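Local structure of glycosylation Associate Protein 2 (Streptococcus agalactiae serotype V, 6OYC) at residues L135-S138 / Q139-I142; S205-V208 / D209-D213; E224-N227 / Q228-L232. The protein probably works with its partner Gap proteins in the glycosylation and secretion of a surface glycoprotein by the accessory Sec system. One frame throughout, in Å; residues are numbered along the deposited sequence.

Contact 1 (L135-S138 / Q139-I142); sequences LQVS and QIQI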
# COMPACT_ATOMS: atom_id res chain seq x y z
N LEU B 135 0.68 10.33 12.44
CA LEU B 135 0.81 11.12 13.66
C LEU B 135 0.97 10.12 14.79
O LEU B 135 0.03 9.38 15.12
CB LEU B 135 -0.42 12.01 13.86
CG LEU B 135 -0.47 13.25 12.96
CD1 LEU B 135 -0.96 12.90 11.53
CD2 LEU B 135 -1.37 14.30 13.54
N GLN B 136 2.18 10.06 15.34
CA GLN B 136 2.53 9.11 16.38
C GLN B 136 2.02 9.57 17.75
O GLN B 136 1.82 10.77 17.99
CB GLN B 136 4.05 8.91 16.42
CG GLN B 136 4.67 8.39 15.11
CD GLN B 136 4.33 6.91 14.85
OE1 GLN B 136 3.76 6.22 15.69
NE2 GLN B 136 4.70 6.44 13.67
N VAL B 137 1.87 8.61 18.68
CA VAL B 137 1.26 8.90 19.97
C VAL B 137 2.09 9.89 20.77
O VAL B 137 1.60 10.45 21.76
CB VAL B 137 1.01 7.61 20.81
CG1 VAL B 137 -0.07 6.75 20.17
CG2 VAL B 137 2.29 6.81 21.04
N SER B 138 3.34 10.12 20.38
CA SER B 138 4.13 11.14 21.07
C SER B 138 3.55 12.53 20.86
O SER B 138 3.70 13.39 21.74
CB SER B 138 5.58 11.10 20.61
OG SER B 138 5.65 11.32 19.22
N GLN B 139 2.93 12.77 19.70
CA GLN B 139 2.19 14.00 19.42
C GLN B 139 1.03 14.25 20.37
O GLN B 139 0.45 15.35 20.35
CB GLN B 139 1.54 13.94 18.04
CG GLN B 139 2.39 14.18 16.91
CD GLN B 139 1.61 14.88 15.86
OE1 GLN B 139 0.53 15.49 16.14
NE2 GLN B 139 2.13 14.84 14.64
N ILE B 140 0.57 13.22 21.08
CA ILE B 140 -0.67 13.32 21.83
C ILE B 140 -0.43 14.14 23.10
O ILE B 140 0.59 13.98 23.79
CB ILE B 140 -1.21 11.92 22.14
CG1 ILE B 140 -1.63 11.24 20.84
CG2 ILE B 140 -2.39 11.99 23.11
CD1 ILE B 140 -2.27 9.87 21.03
N GLN B 141 -1.35 15.06 23.38
CA GLN B 141 -1.35 15.83 24.62
C GLN B 141 -2.61 15.43 25.39
O GLN B 141 -3.72 15.83 25.03
CB GLN B 141 -1.29 17.33 24.34
CG GLN B 141 0.01 17.78 23.71
CD GLN B 141 -0.05 19.18 23.12
OE1 GLN B 141 -0.97 19.54 22.38
NE2 GLN B 141 0.94 19.99 23.46
N ILE B 142 -2.43 14.61 26.43
CA ILE B 142 -3.56 14.20 27.27
C ILE B 142 -3.98 15.38 28.13
O ILE B 142 -3.16 16.24 28.49
CB ILE B 142 -3.16 12.98 28.13
CG1 ILE B 142 -2.73 11.83 27.23
CG2 ILE B 142 -4.34 12.49 29.01
CD1 ILE B 142 -1.67 10.97 27.89
O HOH W 1 4.10 12.27 15.10
O HOH W 2 2.34 11.79 24.09
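Gln-136 and Gln-139, then Val-137 and Ile-140, are joined by two successive backbone hydrogen bonds, each spanning three residues. Gln-139 N reaches Gln-136 O at 2.9 Å with an N-H...O angle of 141°, and Ile-140 N reaches Val-137 O at 3.0 Å with an angle of 156°. This spacing identifies a short 3-10 turn.

Two side-chain contacts accompany the turn. The amide of Gln-139 folds back against Leu-135, its OE1 lying 3.4 Å from Leu-135 CD2 and its NE2 3.5 Å from Leu-135 CG, the two side chains crossing at a slant. Setting Gln-139 CG beside its own nitrogen (chi1 -78°) and bending the chain at chi2 returns the amide toward the start of the turn. Further on, in an apolar contact, Val-137 CG1 meets Ile-140 CD1 at 3.9 Å; that pair also packs on Leu-158 of strand 157-165.

Water and side-chain amide hydrogen bonds complete the polar set. Water 1 accepts from Gln-136 N at 2.9 Å and, more loosely, from Gln-139 NE2 at 3.3 Å, linking the turn's entrance to the returning side chain. Gln-139 OE1 has a weak bond from Tyr-176 N. A second water lies 2.8 Å from Val-137 O, which also accepts from Ile-140 N, and is as near to Ile-140 O. The amide of Gln-136 leads elsewhere, to Asn-156 and to Leu-331 O.

Strand 132-135 pairs with strand 251-262 in one antiparallel sheet, whereas strand 140-142 pairs with strand 168-180 in another. Ile-140 touches residues of both sheets, and the arrangement is that of a short 3-10 turn linking strands of two antiparallel sheets, consistent with a beta-sandwich-like domain.

Contact 2 (S205-V208 / D209-D213); sequences SLIV and DGSVD
Val-208 O is gripped twice by Ser-211, once by the backbone and once by the side chain. Ser-211 N donates to it over 3.0 Å with an N-H...O angle of 153°, and Ser-211 OG donates to the same Val-208 O over 2.9 Å. The hydroxyl donor lies nearer the carbonyl plane, tilted 17° from it, than the amide nitrogen does. What brings OG there is a chi1 of 81°, which places it between the backbone N and the carbonyl carbon of its own residue and folds it back over the turn.

The same hydroxyl touches Ile-207, whose CG2 approaches Ser-211 OG at 3.6 Å; this methyl flanks the doubly used bond site. Ser-211 OG also accepts from Asp-214 N, so one hydroxyl links the end of the outgoing strand to the start of the return.

Outward from this shell, Ile-207 packs on Ile-215 and Ala-241, and Val-208 on Ala-216 and Ile-236. Val-208 pairs through its backbone with Asp-214, which closes the larger loop around the turn, while Asp-209 OD2 makes a weak bond to Ser-237 OG.

Residues Val-208 to Ser-211 form a type II beta turn, with Gly-210 at the third position in the positive-phi conformation that favours glycine. Such a turn, within the connection between antiparallel strands 198-208 and 215-222, belongs to a beta-hairpin at the margin of a five-stranded sheet.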
# COMPACT_ATOMS: atom_id res chain seq x y z
N SER B 205 -11.61 19.30 13.16
CA SER B 205 -11.94 20.69 12.82
C SER B 205 -11.05 21.19 11.68
O SER B 205 -9.81 21.14 11.77
CB SER B 205 -11.77 21.61 14.04
OG SER B 205 -12.50 21.16 15.18
N LEU B 206 -11.67 21.71 10.62
CA LEU B 206 -10.95 22.21 9.46
C LEU B 206 -10.68 23.71 9.62
O LEU B 206 -11.61 24.53 9.51
CB LEU B 206 -11.73 21.93 8.19
CG LEU B 206 -11.15 22.47 6.88
CD1 LEU B 206 -9.72 21.99 6.67
CD2 LEU B 206 -12.06 22.04 5.71
N ILE B 207 -9.42 24.07 9.87
CA ILE B 207 -9.00 25.47 9.97
C ILE B 207 -8.65 25.97 8.57
O ILE B 207 -7.77 25.40 7.91
CB ILE B 207 -7.79 25.61 10.93
CG1 ILE B 207 -8.15 25.10 12.34
CG2 ILE B 207 -7.29 27.07 10.99
CD1 ILE B 207 -7.03 24.30 13.01
N VAL B 208 -9.33 27.03 8.12
CA VAL B 208 -9.15 27.51 6.75
C VAL B 208 -7.72 27.96 6.52
O VAL B 208 -7.11 28.62 7.37
CB VAL B 208 -10.11 28.67 6.43
CG1 VAL B 208 -9.78 29.28 5.05
CG2 VAL B 208 -11.53 28.21 6.49
N ASP B 209 -7.19 27.62 5.35
CA ASP B 209 -5.83 27.97 5.02
C ASP B 209 -5.54 29.45 5.24
O ASP B 209 -6.32 30.32 4.84
CB ASP B 209 -5.56 27.61 3.57
CG ASP B 209 -4.25 26.95 3.40
OD1 ASP B 209 -3.24 27.49 3.93
OD2 ASP B 209 -4.24 25.88 2.76
N GLY B 210 -4.41 29.73 5.88
CA GLY B 210 -3.99 31.10 6.12
C GLY B 210 -4.78 31.86 7.16
O GLY B 210 -4.58 33.06 7.31
N SER B 211 -5.70 31.21 7.88
CA SER B 211 -6.45 31.87 8.93
C SER B 211 -5.85 31.53 10.29
O SER B 211 -5.17 30.51 10.47
CB SER B 211 -7.94 31.49 8.87
OG SER B 211 -8.22 30.24 9.48
N VAL B 212 -6.08 32.43 11.26
CA VAL B 212 -5.65 32.16 12.63
C VAL B 212 -6.49 31.05 13.26
O VAL B 212 -5.96 30.16 13.93
CB VAL B 212 -5.71 33.46 13.45
CG1 VAL B 212 -5.47 33.18 14.94
CG2 VAL B 212 -4.69 34.46 12.91
N ASP B 213 -7.81 31.06 13.03
CA ASP B 213 -8.70 30.14 13.74
C ASP B 213 -10.08 30.08 13.10
O ASP B 213 -11.08 30.00 13.81
CB ASP B 213 -8.84 30.57 15.21
CG ASP B 213 -9.37 32.01 15.36
OD1 ASP B 213 -9.71 32.67 14.34
OD2 ASP B 213 -9.42 32.49 16.52

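Contact 3 (E224-N227 / Q228-L232); sequences EDLN and QLISL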
# COMPACT_ATOMS: atom_id res chain seq x y z
N GLU B 224 -17.97 2.64 16.15
CA GLU B 224 -17.69 1.75 15.02
C GLU B 224 -17.06 2.50 13.86
O GLU B 224 -16.25 1.93 13.12
CB GLU B 224 -18.98 1.04 14.58
CG GLU B 224 -18.87 0.23 13.26
CD GLU B 224 -17.76 -0.85 13.25
OE1 GLU B 224 -17.35 -1.26 12.14
OE2 GLU B 224 -17.31 -1.29 14.34
N ASP B 225 -17.41 3.78 13.69
CA ASP B 225 -16.79 4.59 12.64
C ASP B 225 -15.28 4.67 12.81
O ASP B 225 -14.54 4.68 11.82
CB ASP B 225 -17.40 5.99 12.62
CG ASP B 225 -18.78 6.00 12.01
OD1 ASP B 225 -19.09 5.02 11.29
OD2 ASP B 225 -19.55 6.95 12.23
N LEU B 226 -14.79 4.73 14.06
CA LEU B 226 -13.35 4.85 14.27
C LEU B 226 -12.61 3.57 13.95
O LEU B 226 -11.37 3.60 13.88
CB LEU B 226 -13.05 5.27 15.70
CG LEU B 226 -13.57 6.67 16.01
CD1 LEU B 226 -13.19 7.12 17.43
CD2 LEU B 226 -13.03 7.65 14.97
N ASN B 227 -13.32 2.45 13.80
CA ASN B 227 -12.77 1.19 13.32
C ASN B 227 -12.58 1.17 11.81
O ASN B 227 -11.93 0.25 11.29
CB ASN B 227 -13.68 0.02 13.71
CG ASN B 227 -13.59 -0.32 15.19
OD1 ASN B 227 -12.56 -0.11 15.83
ND2 ASN B 227 -14.68 -0.83 15.72
N GLN B 228 -13.14 2.15 11.11
CA GLN B 228 -13.14 2.19 9.66
C GLN B 228 -12.30 3.36 9.17
O GLN B 228 -12.06 4.33 9.88
CB GLN B 228 -14.57 2.31 9.10
CG GLN B 228 -15.48 1.15 9.46
CD GLN B 228 -14.83 -0.21 9.21
OE1 GLN B 228 -14.04 -0.37 8.27
NE2 GLN B 228 -15.15 -1.19 10.05
N LEU B 229 -11.87 3.24 7.92
CA LEU B 229 -11.30 4.38 7.22
C LEU B 229 -12.25 5.58 7.28
O LEU B 229 -13.47 5.45 7.17
CB LEU B 229 -11.02 3.97 5.78
CG LEU B 229 -9.79 4.61 5.14
CD1 LEU B 229 -8.52 4.16 5.86
CD2 LEU B 229 -9.76 4.22 3.67
N ILE B 230 -11.69 6.76 7.46
CA ILE B 230 -12.43 8.01 7.40
C ILE B 230 -11.99 8.75 6.15
O ILE B 230 -10.79 8.91 5.92
CB ILE B 230 -12.20 8.86 8.66
CG1 ILE B 230 -12.73 8.12 9.90
CG2 ILE B 230 -12.83 10.24 8.53
CD1 ILE B 230 -12.35 8.82 11.22
N SER B 231 -12.95 9.19 5.35
CA SER B 231 -12.64 9.79 4.06
C SER B 231 -13.35 11.14 3.99
O SER B 231 -14.57 11.20 3.86
CB SER B 231 -13.05 8.89 2.90
OG SER B 231 -12.76 9.50 1.66
N LEU B 232 -12.56 12.21 4.06
CA LEU B 232 -13.06 13.57 4.17
C LEU B 232 -12.76 14.34 2.89
O LEU B 232 -11.66 14.27 2.34
CB LEU B 232 -12.42 14.32 5.33
CG LEU B 232 -12.63 13.66 6.69
CD1 LEU B 232 -12.07 14.57 7.80
CD2 LEU B 232 -14.11 13.42 6.85
O HOH W 3 -10.17 5.37 12.23
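Glu-224 and Gln-228 meet because both chains bend at chi2, the glutamate at 56° and the glutamine at -47°. Glu-224 starts with CG anti to its backbone nitrogen, which with the bend at chi2 brings the carboxylate within bonding distance of both Asn-227 ND2 and Gln-228 NE2, while the folded glutamine brings its amide back over the peptide of Asn-227. Gln-228 NE2 then donates to Glu-224 OE1 at 3.0 Å. The bond is close to straight, approaches on the syn side somewhat out of the carboxylate plane, and leaves within the amide plane of the glutamine; the two flat groups are turned 44° from each other.

The second carboxylate oxygen is used as well. Asn-227 ND2 donates to Glu-224 OE2 at 3.0 Å, almost straight, reaching it from above the carboxylate plane.

In the backbone, Asn-227 N bonds to Glu-224 O at 3.1 Å and Gln-228 N to Asp-225 O at 3.0 Å, two successive i to i+3 bonds in a turn whose phi/psi values are helical. Water 3 donates to Leu-226 O at 2.7 Å and to Gln-228 O at 3.2 Å, bridging the exit of the turn. Leu-226 CD2 lies 4.0 Å from Ile-230 CD1; these side chains run side by side in the same direction and both press on Phe-221. Ile-230 begins a strand that pairs with strand 185-195.

Chemically, one carboxylate receives two neutral amide donors, one on each oxygen. This turns the NH2 end of each amide toward the carboxylate, restricts rotation of the carboxylate, and is consistent with Glu-224 being ionised.

In the fold
All three contacts are local turns in the beta-rich region; they follow one another along the chain and do not touch. Contacts 1 and 2 serve the same five-stranded antiparallel sheet, one at strand 140-142 and the other at strands 198-208 and 215-222, the two outermost being 140-142 and 215-222; their centres are 21 Å apart. Contacts 1 and 3 both carry the chain between the two antiparallel sheets, in opposite senses, with centres 19 Å apart. Contacts 2 and 3 approach within about 7 Å at their nearest atoms. A possible Ser-371, His-491, Asp-461 triad, unconfirmed, belongs to the separate mixed-sheet region, and none of the contacts includes its residues.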